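PDB 2EA3: chymotrypsin from Cellulomonas bogoriensis, which probably cleaves peptide bonds as a chymotrypsin-like serine endopeptidase of the S1 family, the chain here being the protease domain of a longer precursor protein. Local coordinates for residues F1-G6 / C17-A22; G106-L111 / I126-C131. All coordinates share one frame; numbering follows the deposited sequence.

Contact 1. Residues F1-G6 / C17-A22; sequences FDVIGG and CSIGFA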
loop_
_atom_site.group_PDB
_atom_site.type_symbol
_atom_site.label_atom_id
_atom_site.label_comp_id
_atom_site.label_asym_id
_atom_site.label_seq_id
_atom_site.Cartn_x
_atom_site.Cartn_y
_atom_site.Cartn_z
ATOM N N PHE A 1 9.751 17.539 -1.404
ATOM C CA PHE A 1 9.525 16.374 -0.499
ATOM C C PHE A 1 9.498 15.130 -1.371
ATOM O O PHE A 1 8.872 15.148 -2.415
ATOM C CB PHE A 1 8.188 16.539 0.231
ATOM C CG PHE A 1 7.900 15.449 1.204
ATOM C CD1 PHE A 1 7.213 14.305 0.806
ATOM C CD2 PHE A 1 8.334 15.545 2.526
ATOM C CE1 PHE A 1 6.963 13.288 1.708
ATOM C CE2 PHE A 1 8.083 14.517 3.435
ATOM C CZ PHE A 1 7.405 13.394 3.026
ATOM N N ASP A 2 10.157 14.048 -0.949
ATOM C CA ASP A 2 10.188 12.832 -1.764
ATOM C C ASP A 2 9.149 11.832 -1.292
ATOM O O ASP A 2 9.065 11.526 -0.101
ATOM C CB ASP A 2 11.574 12.174 -1.750
ATOM C CG ASP A 2 12.646 13.031 -2.421
ATOM O OD1 ASP A 2 12.313 14.015 -3.100
ATOM O OD2 ASP A 2 13.835 12.709 -2.273
ATOM N N VAL A 3 8.367 11.330 -2.239
ATOM C CA VAL A 3 7.363 10.300 -1.971
ATOM C C VAL A 3 7.971 8.965 -2.341
ATOM O O VAL A 3 8.322 8.734 -3.497
ATOM C CB VAL A 3 6.055 10.546 -2.764
ATOM C CG1 VAL A 3 5.131 9.283 -2.769
ATOM C CG2 VAL A 3 5.333 11.757 -2.180
ATOM N N ILE A 4 8.112 8.117 -1.329
ATOM C CA ILE A 4 8.748 6.809 -1.435
ATOM C C ILE A 4 7.777 5.793 -0.819
ATOM O O ILE A 4 7.187 6.047 0.233
ATOM C CB ILE A 4 10.083 6.815 -0.660
ATOM C CG1 ILE A 4 11.065 7.822 -1.290
ATOM C CG2 ILE A 4 10.711 5.420 -0.614
ATOM C CD1 ILE A 4 12.129 8.316 -0.308
ATOM N N GLY A 5 7.585 4.663 -1.493
ATOM C CA GLY A 5 6.735 3.585 -0.963
ATOM C C GLY A 5 7.147 3.145 0.441
ATOM O O GLY A 5 8.340 3.024 0.748
ATOM N N GLY A 6 6.158 2.933 1.304
ATOM C CA GLY A 6 6.404 2.385 2.641
ATOM C C GLY A 6 6.584 3.438 3.713
ATOM O O GLY A 6 6.571 3.113 4.904
ATOM N N CYS A 17 -1.406 5.583 8.125
ATOM C CA CYS A 17 -1.103 4.740 6.968
ATOM C C CYS A 17 0.254 5.040 6.343
ATOM O O CYS A 17 0.924 6.034 6.674
ATOM C CB CYS A 17 -2.193 4.893 5.904
ATOM S SG CYS A 17 -3.772 4.149 6.378
ATOM N N SER A 18 0.645 4.158 5.426
ATOM C CA SER A 18 1.874 4.286 4.672
ATOM C C SER A 18 1.557 4.461 3.180
ATOM O O SER A 18 0.459 4.095 2.715
ATOM C CB SER A 18 2.721 3.031 4.891
ATOM O OG SER A 18 2.996 2.823 6.278
ATOM N N ILE A 19 2.507 5.055 2.464
ATOM C CA ILE A 19 2.464 5.194 1.010
ATOM C C ILE A 19 2.585 3.827 0.351
ATOM O O ILE A 19 3.423 3.006 0.755
ATOM C CB ILE A 19 3.602 6.106 0.517
ATOM C CG1 ILE A 19 3.415 7.529 1.069
ATOM C CG2 ILE A 19 3.665 6.154 -1.023
ATOM C CD1 ILE A 19 4.656 8.361 1.001
ATOM N N GLY A 20 1.748 3.599 -0.666
ATOM C CA GLY A 20 1.780 2.384 -1.454
ATOM C C GLY A 20 2.809 2.528 -2.567
ATOM O O GLY A 20 3.963 2.072 -2.436
ATOM N N PHE A 21 2.408 3.203 -3.646
ATOM C CA PHE A 21 3.285 3.405 -4.792
ATOM C C PHE A 21 2.996 4.739 -5.413
ATOM O O PHE A 21 1.862 5.178 -5.396
ATOM C CB PHE A 21 3.044 2.339 -5.850
ATOM C CG PHE A 21 3.353 0.966 -5.376
ATOM C CD1 PHE A 21 4.688 0.527 -5.320
ATOM C CD2 PHE A 21 2.326 0.120 -4.951
ATOM C CE1 PHE A 21 4.987 -0.747 -4.839
ATOM C CE2 PHE A 21 2.618 -1.164 -4.474
ATOM C CZ PHE A 21 3.947 -1.597 -4.423
ATOM N N ALA A 22 4.038 5.346 -5.988
ATOM C CA ALA A 22 3.887 6.558 -6.782
ATOM C C ALA A 22 3.285 6.230 -8.148
ATOM O O ALA A 22 3.679 5.271 -8.816
ATOM C CB ALA A 22 5.230 7.234 -6.946
#
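V3 and I19 cross obliquely, branch against branch. With CG1 of V3 anti to the backbone N (chi1 166°), that methyl lies 3.9 Å from I19 CG2 and equally close to I19 CD1, facing both methyls of the isoleucine from one side. I19 also packs against the backbone of 1-6: its CD1 comes within 3.5 Å of I4 O, and its CB and CG2 approach this carbonyl oxygen too. I4 CB leaves the backbone on the other side, and its side chain touches L69, while V3 also rests on L68, V66 and P43. Strand 2-5 pairs in parallel with strand 67-69, and the contact lays this N-terminal strand against the first beta barrel of the chymotrypsin fold, at the point where strand 14-23 is broken by a classic bulge: G20 and F21 both face one residue of strand 26-29. Next to the bulge the two backbones come together. G6 N donates to I19 O at 2.8 Å, nearly straight (161° at the hydrogen) but with the donor tilted 31° from the carbonyl plane. G5 CA is 3.5 Å from G20 O, and a beta carbon on G5 would clash with that oxygen, consistent with glycine at this position. At G6 a beta carbon would press on the carbonyl oxygen of G5. S18 turns its CB toward G6, yet OG stays 3.8 Å from G6 O and makes its hydrogen bonds with G135 O and S99 N, while G6 O is bonded to Y75 OH.

Contact 2. Residues G106-L111 / I126-C131; sequences GTITAL and IRTTVC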
loop_
_atom_site.group_PDB
_atom_site.type_symbol
_atom_site.label_atom_id
_atom_site.label_comp_id
_atom_site.label_asym_id
_atom_site.label_seq_id
_atom_site.Cartn_x
_atom_site.Cartn_y
_atom_site.Cartn_z
ATOM N N GLY A 106 7.297 -12.586 3.449
ATOM C CA GLY A 106 6.487 -13.785 3.640
ATOM C C GLY A 106 6.219 -14.331 2.264
ATOM O O GLY A 106 7.016 -14.118 1.336
ATOM N N THR A 107 5.085 -15.005 2.121
ATOM C CA THR A 107 4.712 -15.629 0.852
ATOM C C THR A 107 3.226 -15.420 0.610
ATOM O O THR A 107 2.437 -15.279 1.572
ATOM C CB THR A 107 5.019 -17.134 0.845
ATOM O OG1 THR A 107 4.204 -17.777 1.825
ATOM C CG2 THR A 107 6.498 -17.399 1.196
ATOM N N ILE A 108 2.846 -15.399 -0.665
ATOM C CA ILE A 108 1.449 -15.262 -1.025
ATOM C C ILE A 108 0.813 -16.643 -0.849
ATOM O O ILE A 108 1.311 -17.616 -1.415
ATOM C CB ILE A 108 1.263 -14.814 -2.482
ATOM C CG1 ILE A 108 1.793 -13.383 -2.718
ATOM C CG2 ILE A 108 -0.219 -14.973 -2.907
ATOM C CD1 ILE A 108 1.836 -12.992 -4.210
ATOM N N THR A 109 -0.267 -16.723 -0.076
ATOM C CA THR A 109 -0.902 -18.031 0.149
ATOM C C THR A 109 -2.253 -18.212 -0.510
ATOM O O THR A 109 -2.734 -19.332 -0.623
ATOM C CB THR A 109 -1.031 -18.373 1.648
ATOM O OG1 THR A 109 -1.853 -17.404 2.293
ATOM C CG2 THR A 109 0.332 -18.443 2.309
ATOM N N ALA A 110 -2.875 -17.115 -0.920
ATOM C CA ALA A 110 -4.142 -17.149 -1.647
ATOM C C ALA A 110 -4.361 -15.847 -2.372
ATOM O O ALA A 110 -3.816 -14.811 -1.987
ATOM C CB ALA A 110 -5.327 -17.413 -0.704
ATOM N N LEU A 111 -5.157 -15.918 -3.437
ATOM C CA LEU A 111 -5.653 -14.744 -4.133
ATOM C C LEU A 111 -7.175 -14.707 -4.009
ATOM O O LEU A 111 -7.813 -15.720 -3.680
ATOM C CB LEU A 111 -5.217 -14.767 -5.603
ATOM C CG LEU A 111 -3.722 -14.937 -5.898
ATOM C CD1 LEU A 111 -3.533 -15.194 -7.407
ATOM C CD2 LEU A 111 -2.886 -13.750 -5.416
ATOM N N ILE A 126 -5.226 -10.292 -1.674
ATOM C CA ILE A 126 -4.080 -11.196 -1.649
ATOM C C ILE A 126 -3.823 -11.594 -0.192
ATOM O O ILE A 126 -3.584 -10.737 0.659
ATOM C CB ILE A 126 -2.804 -10.514 -2.200
ATOM C CG1 ILE A 126 -3.024 -10.035 -3.637
ATOM C CG2 ILE A 126 -1.615 -11.473 -2.116
ATOM C CD1 ILE A 126 -1.965 -9.066 -4.114
ATOM N N ARG A 127 -3.890 -12.885 0.104
ATOM C CA ARG A 127 -3.588 -13.372 1.452
ATOM C C ARG A 127 -2.109 -13.741 1.555
ATOM O O ARG A 127 -1.573 -14.397 0.660
ATOM C CB ARG A 127 -4.464 -14.587 1.779
ATOM C CG ARG A 127 -4.388 -15.023 3.232
ATOM C CD ARG A 127 -5.243 -16.264 3.498
ATOM N NE ARG A 127 -4.698 -16.964 4.660
ATOM C CZ ARG A 127 -5.288 -17.071 5.850
ATOM N NH1 ARG A 127 -6.495 -16.556 6.067
ATOM N NH2 ARG A 127 -4.669 -17.724 6.831
ATOM N N THR A 128 -1.456 -13.323 2.641
ATOM C CA THR A 128 -0.022 -13.639 2.847
ATOM C C THR A 128 0.318 -14.006 4.282
ATOM O O THR A 128 -0.476 -13.765 5.192
ATOM C CB THR A 128 0.901 -12.449 2.510
ATOM O OG1 THR A 128 0.865 -11.492 3.590
ATOM C CG2 THR A 128 0.495 -11.780 1.160
ATOM N N THR A 129 1.543 -14.501 4.475
ATOM C CA THR A 129 2.079 -14.798 5.814
ATOM C C THR A 129 2.940 -13.632 6.303
ATOM O O THR A 129 3.695 -13.770 7.274
ATOM C CB THR A 129 2.980 -16.047 5.779
ATOM O OG1 THR A 129 4.023 -15.831 4.831
ATOM C CG2 THR A 129 2.194 -17.275 5.366
ATOM N N VAL A 130 2.881 -12.494 5.602
ATOM C CA VAL A 130 3.655 -11.326 6.023
ATOM C C VAL A 130 2.949 -10.750 7.259
ATOM O O VAL A 130 1.743 -10.758 7.309
ATOM C CB VAL A 130 3.685 -10.246 4.914
ATOM C CG1 VAL A 130 4.463 -9.008 5.368
ATOM C CG2 VAL A 130 4.255 -10.803 3.594
ATOM N N CYS A 131 3.697 -10.246 8.242
ATOM C CA CYS A 131 3.072 -9.628 9.412
ATOM C C CYS A 131 2.850 -8.151 9.107
ATOM O O CYS A 131 3.507 -7.598 8.238
ATOM C CB CYS A 131 3.990 -9.764 10.631
ATOM S SG CYS A 131 5.612 -8.920 10.481
HETATM O O HOH W 1 5.868 -17.790 4.539
HETATM O O HOH W 2 -1.990 -17.293 4.986
#
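R127 leans along A110 and T109, and its atoms can be followed outward. CB lies 3.9 Å from A110 CB, the two residues forming an antiparallel hydrogen-bonded pair. CG is anti to the backbone N (chi1 -171°), which takes the extended chain past T109, where CG comes 3.6 Å from T109 OG1. CD and NE pass the same oxygen, which lies at the edge of the terminal guanidinium, near its plane. NE donates to a water at 2.7 Å, and this water is also hydrogen-bonded to T109 OG1, bridging the two side chains. The arginine side chain also touches T163 and F165 of strand 161-168. At the backbone of the same residue, R127 O accepts T109 N at 2.8 Å with an N-H...O angle of 163°, and also a weak bond from A110 N at 3.4 Å. T109 and A110 thus both face R127, and the register slips by one residue. I108 and T128 share the other face of the sheet. I108 CG2 meets I126 CG2, and I126 CG1 runs beside L111 CD2. Toward G106 the pairing continues through a side chain: T107 N donates to T129 OG1 at 3.0 Å, while T129 N donates to T107 O. T128 OG1, which its first torsion sets between the backbone N and the carbonyl carbon (chi1 77°), accepts V130 N at 3.0 Å and is bonded to T164 O. A valine in place of T128 removes OG1 and would probably leave V130 N and T164 O without this partner and the turn into V130 less firmly held. The pattern is a classic beta bulge between strands 102-110 and 125-128, with an ST turn at the end of strand 125-128, in the second barrel of the chymotrypsin fold.

Overall arrangement
From the N terminus, strand 2-5 leads into strand 8-11 and its hairpin with strand 14-23; contact 1 closes this short loop of ten residues. The chain then completes the first barrel and enters the second, where contact 2 closes a loop of fourteen residues that contains strands 113-117 and 120-123. The two loops lie in series, neither enclosing nor crossing the other. Their centres are about 21 Å apart on opposite sides of the chain's centre, with nearest atoms about 9 Å apart. Contact 1 faces the barrel interface, since S18 bonds to S99 and G135 and F21 packs on L142; contact 2 joins neighbouring strands within the second barrel.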